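Local atomic coordinates of metallo-beta-lactamase domain-containing protein (Enterococcus faecalis, PDB entry 2AZ4), a protein that is of unknown function but binds two zinc ions through a metallo-beta-lactamase fold and may bind RNA and have exonuclease activity. Residues 118-123 with 142-147; 190-195 with 389-394; 230-235 with 245-250; 267-272 with 291-296; 320-323 with 329-332. One frame throughout, in Å; residues are numbered along the deposited sequence.

Contacts 1 and 2 lie nearest the two-zinc site: the side chain of Leu120 in contact 1 is about 11 Å from a zinc ion, and that of Leu190 in contact 2 about 9 Å. Their centres are about 26 Å apart. Contacts 3, 4 and 5 are remote from the metals and belong to the part of the chain built on a parallel sheet; along the sequence all three are nested in the loop closed by contact 2. Contact 4 touches contact 1 where Met118 and Ile119 pack on Val292, and contact 2 where His195 meets Arg267 and Lys270. Leu329 of contact 5 packs against Ile271 of contact 4 and Glu248 of contact 3.

Contact 1: 118-123 with 142-147; sequences MILNSL and REMIGL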
# COMPACT_ATOMS: atom_id res chain seq x y z
N MET A 118 4.81 -10.72 4.44
CA MET A 118 5.00 -10.44 5.87
C MET A 118 4.09 -9.32 6.37
O MET A 118 3.39 -9.48 7.38
CB MET A 118 6.44 -10.04 6.20
CG MET A 118 7.45 -11.15 6.05
SD MET A 118 9.20 -10.68 6.30
CE MET A 118 9.62 -12.35 6.59
N ILE A 119 4.17 -8.16 5.70
CA ILE A 119 3.33 -6.98 6.01
C ILE A 119 1.84 -7.33 6.08
O ILE A 119 1.16 -7.04 7.07
CB ILE A 119 3.61 -5.81 4.98
CG1 ILE A 119 5.05 -5.31 5.07
CG2 ILE A 119 2.64 -4.63 5.15
CD1 ILE A 119 5.51 -5.01 6.47
N LEU A 120 1.35 -7.97 5.03
CA LEU A 120 -0.06 -8.24 4.86
C LEU A 120 -0.55 -9.15 5.98
O LEU A 120 -1.61 -8.89 6.58
CB LEU A 120 -0.26 -8.92 3.51
CG LEU A 120 -1.47 -8.72 2.62
CD1 LEU A 120 -2.18 -7.35 2.81
CD2 LEU A 120 -1.03 -8.93 1.18
N ASN A 121 0.22 -10.19 6.27
CA ASN A 121 -0.16 -11.15 7.30
C ASN A 121 -0.26 -10.47 8.68
O ASN A 121 -1.07 -10.87 9.52
CB ASN A 121 0.79 -12.35 7.32
CG ASN A 121 0.34 -13.45 6.40
OD1 ASN A 121 0.84 -13.58 5.30
ND2 ASN A 121 -0.65 -14.21 6.82
N SER A 122 0.55 -9.44 8.89
CA SER A 122 0.50 -8.62 10.10
C SER A 122 -0.66 -7.62 10.06
O SER A 122 -1.41 -7.50 11.04
CB SER A 122 1.83 -7.87 10.28
OG SER A 122 1.77 -6.97 11.36
N LEU A 123 -0.82 -6.89 8.95
CA LEU A 123 -1.98 -6.02 8.80
C LEU A 123 -3.28 -6.78 9.10
O LEU A 123 -4.20 -6.20 9.71
CB LEU A 123 -2.04 -5.36 7.41
CG LEU A 123 -0.98 -4.28 7.09
CD1 LEU A 123 -1.04 -3.82 5.63
CD2 LEU A 123 -1.09 -3.10 8.03
N ARG A 142 -4.83 -16.08 2.89
CA ARG A 142 -4.50 -17.13 1.92
C ARG A 142 -3.00 -17.17 1.56
O ARG A 142 -2.25 -16.21 1.85
CB ARG A 142 -5.41 -17.03 0.68
CG ARG A 142 -5.09 -15.87 -0.29
CD ARG A 142 -4.10 -16.33 -1.36
NE ARG A 142 -4.82 -16.97 -2.43
CZ ARG A 142 -4.35 -17.76 -3.37
NH1 ARG A 142 -3.07 -18.12 -3.46
NH2 ARG A 142 -5.22 -18.21 -4.26
N GLU A 143 -2.57 -18.29 0.99
CA GLU A 143 -1.16 -18.50 0.64
C GLU A 143 -0.65 -17.43 -0.34
O GLU A 143 -1.37 -17.05 -1.28
CB GLU A 143 -0.95 -19.89 0.01
CG GLU A 143 -1.30 -21.06 0.92
CD GLU A 143 -1.17 -22.43 0.25
OE1 GLU A 143 -0.81 -22.51 -0.94
OE2 GLU A 143 -1.44 -23.44 0.95
N MET A 144 0.58 -16.96 -0.12
CA MET A 144 1.31 -16.11 -1.07
C MET A 144 2.68 -16.73 -1.27
O MET A 144 3.32 -17.17 -0.31
CB MET A 144 1.48 -14.68 -0.51
CG MET A 144 0.18 -13.84 -0.55
SD MET A 144 0.33 -12.22 0.18
CE MET A 144 -0.34 -12.55 1.79
N ILE A 145 3.13 -16.79 -2.52
CA ILE A 145 4.52 -17.18 -2.82
C ILE A 145 5.37 -15.93 -2.72
O ILE A 145 5.34 -15.06 -3.61
CB ILE A 145 4.63 -17.83 -4.19
CG1 ILE A 145 3.80 -19.13 -4.22
CG2 ILE A 145 6.10 -18.18 -4.52
CD1 ILE A 145 3.56 -19.67 -5.63
N GLY A 146 6.10 -15.81 -1.60
CA GLY A 146 7.00 -14.69 -1.37
C GLY A 146 8.22 -14.86 -2.26
O GLY A 146 8.87 -15.93 -2.25
N LEU A 147 8.50 -13.82 -3.05
CA LEU A 147 9.61 -13.81 -4.01
C LEU A 147 10.68 -12.80 -3.61
O LEU A 147 10.46 -11.96 -2.74
CB LEU A 147 9.08 -13.43 -5.42
CG LEU A 147 8.02 -14.34 -6.02
CD1 LEU A 147 7.55 -13.73 -7.36
CD2 LEU A 147 8.57 -15.80 -6.20
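Leu120 and Met144 form a small, buried apolar contact inside a beta-alpha-beta unit of the metallo-beta-lactamase fold, in which helix 114-123 connects the adjacent parallel strands 110-113 and 145-147. Met144 stands just ahead of the second strand and points its side chain at the helix, where it crosses Leu120 at about a right angle. The thioether end does the touching. CG lies anti to the carbonyl carbon (chi1 -75°), and the chain runs out extended until chi3 bends it, turning the methyl along the helix surface toward Asn121. The same helix holds the backbone here too, since Lys117 NZ donates to the carbonyl of Met144. Before Met144 in the chain, Arg142 turns away from the helix; it closes a nearly straight bond from NH1 to Glu143 O (3.0 Å), while its NH2 reaches the carbonyls of Leu104 and Val108. Leu120 also packs on Leu90, and its side chain is about 8 Å from those of the zinc ligands His92 and His94, which places the contact in the packing near the metal site. Leu120 CD2 sits 3.7 Å from Met144 SD, and Leu120 CB lies 4.0 Å from Met144 CE.

Contact 2: 190-195 with 389-394; sequences LRLHGH and DKIIAL
Ile391, projecting from helix 385-395, is met by two leucines of the loop 190-195 that approach it in different ways. Leu190 comes head on: its CD2 and Ile391 CD1 reach toward each other tip to tip at 4.1 Å. Leu192 instead slides past the isoleucine in the opposite direction, laying CD1 alongside the shaft of the longer branch, 3.9 Å from Ile391 CG1. Both leucines use the longer branch of Ile391, because chi1 of -73° sets CG1 anti to the carbonyl carbon and sends it out to the loop. At the margin Leu192 CD1 also grazes Lys390 CB (4.5 Å), while the remainder of the lysine heads away from the loop. No hydrogen bond links the segments. Arg191, between the two leucines, points away from the helix and is held by salt bridges to Asp166 and Glu237. Thr200 of helix 197-207 packs on both leucines, and Met215 of strand 212-216 packs on Ile391. Leu190 directly follows Asp189, which binds both zinc ions, and the helix thus packs against the loop that follows a zinc ligand in the dinuclear site of the metallo-beta-lactamase fold.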
# COMPACT_ATOMS: atom_id res chain seq x y z
N LEU A 190 4.28 4.13 -6.67
CA LEU A 190 5.70 4.49 -6.57
C LEU A 190 6.03 5.97 -6.47
O LEU A 190 5.22 6.83 -6.76
CB LEU A 190 6.54 3.91 -7.71
CG LEU A 190 6.21 3.86 -9.21
CD1 LEU A 190 5.15 4.79 -9.77
CD2 LEU A 190 7.46 3.87 -10.03
N ARG A 191 7.26 6.25 -6.06
CA ARG A 191 7.71 7.64 -5.83
C ARG A 191 9.21 7.69 -6.02
O ARG A 191 9.86 6.66 -6.20
CB ARG A 191 7.32 8.09 -4.40
CG ARG A 191 7.97 7.22 -3.30
CD ARG A 191 7.65 7.73 -1.90
NE ARG A 191 8.08 6.79 -0.87
CZ ARG A 191 7.89 6.94 0.44
NH1 ARG A 191 7.25 7.99 0.90
NH2 ARG A 191 8.34 6.03 1.29
N LEU A 192 9.77 8.90 -5.94
CA LEU A 192 11.20 9.12 -6.07
C LEU A 192 11.79 9.87 -4.87
O LEU A 192 12.96 10.31 -4.92
CB LEU A 192 11.48 9.92 -7.36
CG LEU A 192 11.56 9.12 -8.68
CD1 LEU A 192 11.69 10.05 -9.88
CD2 LEU A 192 12.75 8.15 -8.63
N HIS A 193 11.01 10.03 -3.81
CA HIS A 193 11.47 10.75 -2.62
C HIS A 193 11.43 9.90 -1.32
O HIS A 193 11.43 10.45 -0.22
CB HIS A 193 10.67 12.05 -2.45
CG HIS A 193 9.23 11.83 -2.10
ND1 HIS A 193 8.24 11.65 -3.05
CD2 HIS A 193 8.60 11.76 -0.90
CE1 HIS A 193 7.08 11.48 -2.45
NE2 HIS A 193 7.27 11.55 -1.15
N GLY A 194 11.38 8.58 -1.45
CA GLY A 194 11.27 7.70 -0.28
C GLY A 194 12.60 7.23 0.29
O GLY A 194 13.62 7.92 0.15
N HIS A 195 12.58 6.08 0.96
CA HIS A 195 13.76 5.51 1.58
C HIS A 195 14.76 5.02 0.54
O HIS A 195 15.96 5.04 0.79
CB HIS A 195 13.39 4.33 2.50
CG HIS A 195 12.28 4.64 3.47
ND1 HIS A 195 12.47 5.40 4.60
CD2 HIS A 195 10.97 4.30 3.45
CE1 HIS A 195 11.32 5.51 5.25
NE2 HIS A 195 10.39 4.86 4.56
N ASP A 389 6.25 12.95 -14.25
CA ASP A 389 6.88 13.35 -15.53
C ASP A 389 8.32 12.88 -15.65
O ASP A 389 8.75 12.48 -16.73
CB ASP A 389 6.82 14.87 -15.71
CG ASP A 389 5.40 15.40 -15.83
OD1 ASP A 389 4.54 14.69 -16.40
OD2 ASP A 389 5.15 16.53 -15.36
N LYS A 390 9.09 12.92 -14.56
CA LYS A 390 10.47 12.45 -14.63
C LYS A 390 10.53 10.95 -14.88
O LYS A 390 11.40 10.47 -15.60
CB LYS A 390 11.27 12.83 -13.38
CG LYS A 390 11.74 14.26 -13.36
CD LYS A 390 12.02 14.76 -11.93
CE LYS A 390 12.18 16.30 -11.95
NZ LYS A 390 12.42 16.93 -10.60
N ILE A 391 9.59 10.20 -14.30
CA ILE A 391 9.59 8.75 -14.46
C ILE A 391 9.32 8.42 -15.92
O ILE A 391 10.03 7.62 -16.51
CB ILE A 391 8.58 8.05 -13.51
CG1 ILE A 391 9.11 8.10 -12.07
CG2 ILE A 391 8.30 6.61 -13.97
CD1 ILE A 391 8.05 7.82 -10.95
N ILE A 392 8.32 9.07 -16.50
CA ILE A 392 7.98 8.91 -17.93
C ILE A 392 9.17 9.29 -18.80
O ILE A 392 9.50 8.57 -19.74
CB ILE A 392 6.73 9.73 -18.31
CG1 ILE A 392 5.50 9.23 -17.52
CG2 ILE A 392 6.48 9.70 -19.85
CD1 ILE A 392 4.39 10.21 -17.40
N ALA A 393 9.84 10.40 -18.45
CA ALA A 393 11.05 10.82 -19.17
C ALA A 393 12.16 9.76 -19.12
O ALA A 393 12.77 9.47 -20.15
CB ALA A 393 11.55 12.18 -18.66
N LEU A 394 12.42 9.17 -17.95
CA LEU A 394 13.43 8.12 -17.84
C LEU A 394 13.09 6.85 -18.63
O LEU A 394 13.98 6.22 -19.20
CB LEU A 394 13.75 7.78 -16.38
CG LEU A 394 14.52 8.81 -15.56
CD1 LEU A 394 14.23 8.58 -14.08
CD2 LEU A 394 16.00 8.73 -15.85

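Contact 3: 230-235 with 245-250; sequences AQIAVV and VRLELE
Arg246 NH1 donates to Glu250 OE2 at 3.1 Å, a salt bridge to the residue four positions on that ties down the guanidinium group which Ile232 touches from the opposite segment. The bond is fairly straight, 162° at the hydrogen, and keeps to the guanidinium plane, but it meets the carboxylate oxygen from above the carboxylate plane. The second nitrogen is engaged as well: Arg246 NH2 is hydrogen-bonded to His243 ND1, three residues earlier on the same helix. Held at both terminal nitrogens, the flat group probably has little freedom to rotate. Its reach comes from an extended start, with CG anti to the backbone N, followed by a bend at chi3 (54°) that turns the guanidinium toward Ile232.

Ile232 comes from the opposite direction and places its CD1 methyl at the edge of the guanidinium, near its plane, 3.4 Å from Arg246 NH2. The same methyl then meets the next residue of the helix, Leu247, tip to tip, with Ile232 CD1 4.0 Å from Leu247 CD1. One methyl thus touches both a charged edge and an apolar branch, and the segments share no hydrogen bond. Ile232 further packs on His243 and on Val375 and Leu377, while the backbones of Ala230 and Ile232 bond to Arg376 at the end of strand 373-376. The contact joins the chain that runs along that outermost strand to helix 237-249, an element of the alpha/beta layering round the six-stranded parallel sheet.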
# COMPACT_ATOMS: atom_id res chain seq x y z
N ALA A 230 -1.30 23.14 10.73
CA ALA A 230 -0.87 22.01 11.58
C ALA A 230 0.23 21.14 10.94
O ALA A 230 0.86 20.30 11.61
CB ALA A 230 -2.08 21.15 11.96
N GLN A 231 0.44 21.37 9.64
CA GLN A 231 1.32 20.56 8.79
C GLN A 231 2.70 21.18 8.54
O GLN A 231 2.84 22.36 8.19
CB GLN A 231 0.60 20.27 7.46
CG GLN A 231 1.39 19.40 6.50
CD GLN A 231 0.51 18.75 5.45
OE1 GLN A 231 -0.55 19.27 5.08
NE2 GLN A 231 0.95 17.59 4.97
N ILE A 232 3.73 20.36 8.74
CA ILE A 232 5.11 20.69 8.35
C ILE A 232 5.30 20.27 6.90
O ILE A 232 4.91 19.17 6.53
CB ILE A 232 6.11 19.93 9.26
CG1 ILE A 232 6.17 20.60 10.63
CG2 ILE A 232 7.50 19.81 8.61
CD1 ILE A 232 6.75 19.75 11.75
N ALA A 233 5.85 21.14 6.06
CA ALA A 233 6.16 20.77 4.68
C ALA A 233 7.41 19.87 4.65
O ALA A 233 8.50 20.28 5.08
CB ALA A 233 6.37 22.02 3.83
N VAL A 234 7.22 18.64 4.16
CA VAL A 234 8.24 17.59 4.20
C VAL A 234 8.50 17.24 2.74
O VAL A 234 7.56 17.19 1.96
CB VAL A 234 7.72 16.33 4.98
CG1 VAL A 234 8.56 15.09 4.72
CG2 VAL A 234 7.66 16.61 6.50
N VAL A 235 9.77 17.01 2.39
CA VAL A 235 10.16 16.76 0.99
C VAL A 235 10.68 15.33 0.70
O VAL A 235 10.93 14.99 -0.44
CB VAL A 235 11.24 17.79 0.49
CG1 VAL A 235 10.77 19.23 0.64
CG2 VAL A 235 12.58 17.57 1.18
N VAL A 245 13.40 14.59 14.70
CA VAL A 245 14.55 14.86 15.57
C VAL A 245 14.47 16.28 16.11
O VAL A 245 14.55 16.48 17.33
CB VAL A 245 15.93 14.64 14.89
CG1 VAL A 245 17.07 15.12 15.82
CG2 VAL A 245 16.15 13.18 14.50
N ARG A 246 14.32 17.24 15.21
CA ARG A 246 14.15 18.65 15.60
C ARG A 246 13.03 18.80 16.64
O ARG A 246 13.20 19.46 17.66
CB ARG A 246 13.84 19.53 14.38
CG ARG A 246 13.60 21.03 14.77
CD ARG A 246 13.21 21.90 13.59
NE ARG A 246 12.07 21.34 12.87
CZ ARG A 246 10.79 21.55 13.18
NH1 ARG A 246 10.45 22.32 14.22
NH2 ARG A 246 9.84 20.98 12.46
N LEU A 247 11.88 18.20 16.36
CA LEU A 247 10.75 18.31 17.28
C LEU A 247 11.09 17.76 18.67
O LEU A 247 10.63 18.32 19.68
CB LEU A 247 9.48 17.64 16.71
CG LEU A 247 8.77 18.34 15.54
CD1 LEU A 247 7.79 17.39 14.86
CD2 LEU A 247 8.04 19.60 15.99
N GLU A 248 11.87 16.68 18.74
CA GLU A 248 12.31 16.14 20.02
C GLU A 248 13.25 17.10 20.77
O GLU A 248 13.08 17.35 21.97
CB GLU A 248 12.93 14.76 19.85
CG GLU A 248 11.92 13.66 19.46
CD GLU A 248 12.50 12.26 19.59
OE1 GLU A 248 13.40 12.04 20.42
OE2 GLU A 248 12.07 11.36 18.86
N LEU A 249 14.21 17.67 20.05
CA LEU A 249 15.22 18.55 20.66
C LEU A 249 14.64 19.89 21.10
O LEU A 249 15.15 20.52 22.03
CB LEU A 249 16.40 18.77 19.71
CG LEU A 249 17.18 17.50 19.36
CD1 LEU A 249 18.26 17.75 18.28
CD2 LEU A 249 17.78 16.89 20.61
N GLU A 250 13.58 20.32 20.45
CA GLU A 250 12.88 21.53 20.86
C GLU A 250 12.01 21.27 22.11
O GLU A 250 11.55 22.22 22.74
CB GLU A 250 11.98 22.03 19.74
CG GLU A 250 12.70 22.51 18.48
CD GLU A 250 11.73 22.98 17.40
OE1 GLU A 250 10.51 22.73 17.53
OE2 GLU A 250 12.18 23.61 16.42

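Contact 4: 267-272 with 291-296; sequences RFAKII and EVFGIE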
# COMPACT_ATOMS: atom_id res chain seq x y z
N ARG A 267 10.09 3.65 7.77
CA ARG A 267 9.96 4.90 8.51
C ARG A 267 10.13 4.61 10.01
O ARG A 267 10.86 5.32 10.70
CB ARG A 267 8.63 5.62 8.24
CG ARG A 267 8.49 6.93 9.02
CD ARG A 267 7.20 7.72 8.71
NE ARG A 267 7.08 8.05 7.29
CZ ARG A 267 6.00 8.63 6.74
NH1 ARG A 267 4.97 8.96 7.51
NH2 ARG A 267 5.95 8.87 5.43
N PHE A 268 9.46 3.58 10.52
CA PHE A 268 9.65 3.19 11.94
C PHE A 268 11.10 2.87 12.24
O PHE A 268 11.67 3.40 13.21
CB PHE A 268 8.75 2.02 12.31
CG PHE A 268 7.32 2.42 12.52
CD1 PHE A 268 6.88 2.86 13.79
CD2 PHE A 268 6.41 2.39 11.45
CE1 PHE A 268 5.54 3.22 14.00
CE2 PHE A 268 5.06 2.77 11.66
CZ PHE A 268 4.62 3.18 12.93
N ALA A 269 11.71 2.04 11.39
CA ALA A 269 13.14 1.74 11.47
C ALA A 269 14.02 2.98 11.52
O ALA A 269 14.94 3.07 12.36
CB ALA A 269 13.57 0.79 10.33
N LYS A 270 13.76 3.96 10.65
CA LYS A 270 14.53 5.21 10.64
C LYS A 270 14.33 6.05 11.88
O LYS A 270 15.28 6.68 12.38
CB LYS A 270 14.21 6.08 9.40
CG LYS A 270 14.52 5.41 8.08
CD LYS A 270 16.04 5.20 7.89
CE LYS A 270 16.35 4.11 6.87
NZ LYS A 270 17.75 4.23 6.33
N ILE A 271 13.10 6.11 12.36
CA ILE A 271 12.83 6.82 13.59
C ILE A 271 13.66 6.22 14.74
O ILE A 271 14.33 6.95 15.47
CB ILE A 271 11.29 6.90 13.90
CG1 ILE A 271 10.62 7.84 12.90
CG2 ILE A 271 11.02 7.39 15.34
CD1 ILE A 271 9.11 7.68 12.81
N ILE A 272 13.62 4.90 14.88
CA ILE A 272 14.43 4.18 15.86
C ILE A 272 15.93 4.51 15.73
O ILE A 272 16.62 4.72 16.74
CB ILE A 272 14.17 2.65 15.73
CG1 ILE A 272 12.73 2.35 16.13
CG2 ILE A 272 15.15 1.84 16.57
CD1 ILE A 272 12.31 0.91 15.87
N GLU A 291 10.36 -9.11 12.64
CA GLU A 291 10.18 -10.08 11.57
C GLU A 291 10.85 -9.65 10.26
O GLU A 291 11.58 -10.43 9.64
CB GLU A 291 8.69 -10.35 11.34
CG GLU A 291 8.47 -11.48 10.36
CD GLU A 291 7.02 -11.64 9.99
OE1 GLU A 291 6.18 -10.93 10.58
OE2 GLU A 291 6.72 -12.47 9.09
N VAL A 292 10.63 -8.39 9.87
CA VAL A 292 11.14 -7.83 8.62
C VAL A 292 12.64 -7.46 8.65
O VAL A 292 13.37 -7.74 7.70
CB VAL A 292 10.26 -6.59 8.19
CG1 VAL A 292 10.86 -5.88 6.99
CG2 VAL A 292 8.85 -7.04 7.84
N PHE A 293 13.10 -6.82 9.73
CA PHE A 293 14.46 -6.29 9.82
C PHE A 293 15.37 -6.91 10.87
O PHE A 293 16.57 -6.58 10.92
CB PHE A 293 14.43 -4.77 10.06
CG PHE A 293 13.93 -3.98 8.89
CD1 PHE A 293 14.50 -4.13 7.63
CD2 PHE A 293 12.89 -3.08 9.04
CE1 PHE A 293 14.05 -3.40 6.55
CE2 PHE A 293 12.42 -2.35 7.94
CZ PHE A 293 13.00 -2.51 6.71
N GLY A 294 14.83 -7.77 11.72
CA GLY A 294 15.59 -8.28 12.86
C GLY A 294 15.89 -7.21 13.90
O GLY A 294 16.76 -7.39 14.75
N ILE A 295 15.17 -6.09 13.85
CA ILE A 295 15.41 -4.99 14.77
C ILE A 295 14.62 -5.22 16.07
O ILE A 295 13.45 -5.59 16.03
CB ILE A 295 15.12 -3.63 14.14
CG1 ILE A 295 16.21 -3.30 13.12
CG2 ILE A 295 15.06 -2.52 15.22
CD1 ILE A 295 15.89 -2.07 12.23
N GLU A 296 15.29 -5.06 17.20
CA GLU A 296 14.66 -5.26 18.49
C GLU A 296 14.54 -3.91 19.16
O GLU A 296 15.54 -3.24 19.40
CB GLU A 296 15.45 -6.24 19.34
CG GLU A 296 15.37 -7.66 18.80
CD GLU A 296 15.69 -8.69 19.84
OE1 GLU A 296 16.73 -9.37 19.70
OE2 GLU A 296 14.89 -8.84 20.79
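The C-terminal end of helix 283-293 and the residues just past it pack against helix 265-274, with Phe293 and Ile295 closing on Ala269 and Ile272. Ala269 meets both partners. Ala269 CB lies 4.1 Å from Phe293 CE2 and equally far from Phe293 CD2, approaching the ring obliquely. Ala269 CB is also 4.1 Å from Ile295 CD1, so one methyl touches both an aromatic and an aliphatic side chain, in directions about at right angles.

Ile295 divides its two branches between successive turns of the helix. With CG1 anti to the carbonyl carbon (chi1 -72°), the long branch runs to Ala269, while the short one turns to Ile272, leaving Ile295 CG2 and Ile272 CD1 a looser 4.4 Å apart. Both helices belong to the alpha/beta region built on the parallel sheet, and helix 283-293 is the connection of a beta-alpha-beta unit between the adjacent strands 278-282 and 298-300. Gly294 is where that helix is left: its phi is positive (67°), and the turn there brings Ile295 round beside Phe293 so that both can face helix 265-274.

The Phe293 ring is held from other directions too. Val292 CG1 lies over the centre of one face, 3.8 Å above the plane of the Phe293 ring, and Tyr170 meets the ring edge-to-face. Leu289, one turn back along helix 283-293, packs on both Ile272 and Ile295.

Contact 5: 320-323 with 329-332; sequences TLLK and LWQV
Trp330 and Leu321 bury the most surface in this contact, and Leu322 adds a smaller share. The indole stands out from strand 328-331 toward helix 318-323, and Leu321 crosses obliquely over one of its faces: the leucine CG is 3.7 Å from the centroid of the five-membered ring and only 16° off its normal, a CH-pi contact. The closest carbon of the ring is Trp330 CG, 3.6 Å from Leu321 CG. The rest of the leucine spreads over the fused system, with CB above the bridging bond and CD2 toward the six-membered ring, where Leu321 CD2 is 4.1 Å from Trp330 CE3. In Trp330 chi1 is 60°, which puts CG between the backbone N and the carbonyl carbon and turns the ring toward helix 318-323.

Leu322 points its CB away from the strand, yet one branch reaches the indole, Leu322 CD2 lying 3.9 Å from Trp330 CH2, at the far end of the ring system. The pyrrole nitrogen lies near the helix backbone, Trp330 NE1 being 3.3 Å from Leu321 O. Strand 328-331 runs inside the six-stranded parallel sheet, and Val280 of the neighbouring strand packs on both Leu321 and Trp330, so helix and sheet meet through these side chains. The chemistry is that of aliphatic C-H groups laid on an aromatic face, and dispersion across the broad indole surface probably carries most of the contact.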
# COMPACT_ATOMS: atom_id res chain seq x y z
N THR A 320 4.09 3.21 32.95
CA THR A 320 5.35 3.96 32.91
C THR A 320 5.41 4.96 31.74
O THR A 320 5.86 6.09 31.90
CB THR A 320 6.56 2.98 32.86
OG1 THR A 320 6.47 2.07 33.94
CG2 THR A 320 7.90 3.73 32.96
N LEU A 321 4.95 4.54 30.57
CA LEU A 321 4.94 5.43 29.41
C LEU A 321 4.11 6.67 29.66
O LEU A 321 4.51 7.79 29.27
CB LEU A 321 4.40 4.68 28.20
CG LEU A 321 5.29 4.17 27.07
CD1 LEU A 321 6.82 4.07 27.36
CD2 LEU A 321 4.70 2.91 26.47
N LEU A 322 2.95 6.48 30.30
CA LEU A 322 2.03 7.58 30.55
C LEU A 322 2.65 8.67 31.42
O LEU A 322 2.31 9.83 31.27
CB LEU A 322 0.72 7.07 31.15
CG LEU A 322 -0.21 6.26 30.27
CD1 LEU A 322 -1.43 5.89 31.10
CD2 LEU A 322 -0.63 7.08 29.01
N LYS A 323 3.59 8.29 32.29
CA LYS A 323 4.24 9.24 33.21
C LYS A 323 5.43 9.96 32.60
O LYS A 323 5.92 10.94 33.16
CB LYS A 323 4.69 8.51 34.49
CG LYS A 323 3.54 7.91 35.32
CD LYS A 323 4.10 7.14 36.51
CE LYS A 323 3.09 6.14 37.09
NZ LYS A 323 3.80 5.06 37.89
N LEU A 329 10.14 8.45 23.21
CA LEU A 329 9.22 8.79 22.17
C LEU A 329 8.44 7.50 21.98
O LEU A 329 9.03 6.49 21.62
CB LEU A 329 9.96 9.19 20.89
CG LEU A 329 9.06 9.26 19.64
CD1 LEU A 329 8.18 10.53 19.62
CD2 LEU A 329 9.85 9.13 18.34
N TRP A 330 7.14 7.51 22.24
CA TRP A 330 6.37 6.27 22.12
C TRP A 330 5.16 6.31 21.19
O TRP A 330 4.58 7.35 20.95
CB TRP A 330 5.98 5.69 23.48
CG TRP A 330 5.11 6.56 24.41
CD1 TRP A 330 5.55 7.56 25.23
CD2 TRP A 330 3.70 6.42 24.65
NE1 TRP A 330 4.48 8.08 25.96
CE2 TRP A 330 3.34 7.40 25.61
CE3 TRP A 330 2.70 5.58 24.13
CZ2 TRP A 330 2.01 7.56 26.08
CZ3 TRP A 330 1.36 5.74 24.59
CH2 TRP A 330 1.04 6.71 25.56
N GLN A 331 4.81 5.15 20.65
CA GLN A 331 3.76 5.07 19.66
C GLN A 331 2.41 4.97 20.37
O GLN A 331 2.13 3.96 21.04
CB GLN A 331 3.99 3.85 18.76
CG GLN A 331 2.85 3.52 17.76
CD GLN A 331 3.06 2.21 17.02
OE1 GLN A 331 3.83 1.37 17.45
NE2 GLN A 331 2.34 2.01 15.89
N VAL A 332 1.57 5.98 20.24
CA VAL A 332 0.22 5.91 20.86
C VAL A 332 -0.79 5.50 19.78
O VAL A 332 -0.80 6.07 18.69
CB VAL A 332 -0.19 7.24 21.55
CG1 VAL A 332 -0.11 8.42 20.57
CG2 VAL A 332 -1.59 7.14 22.19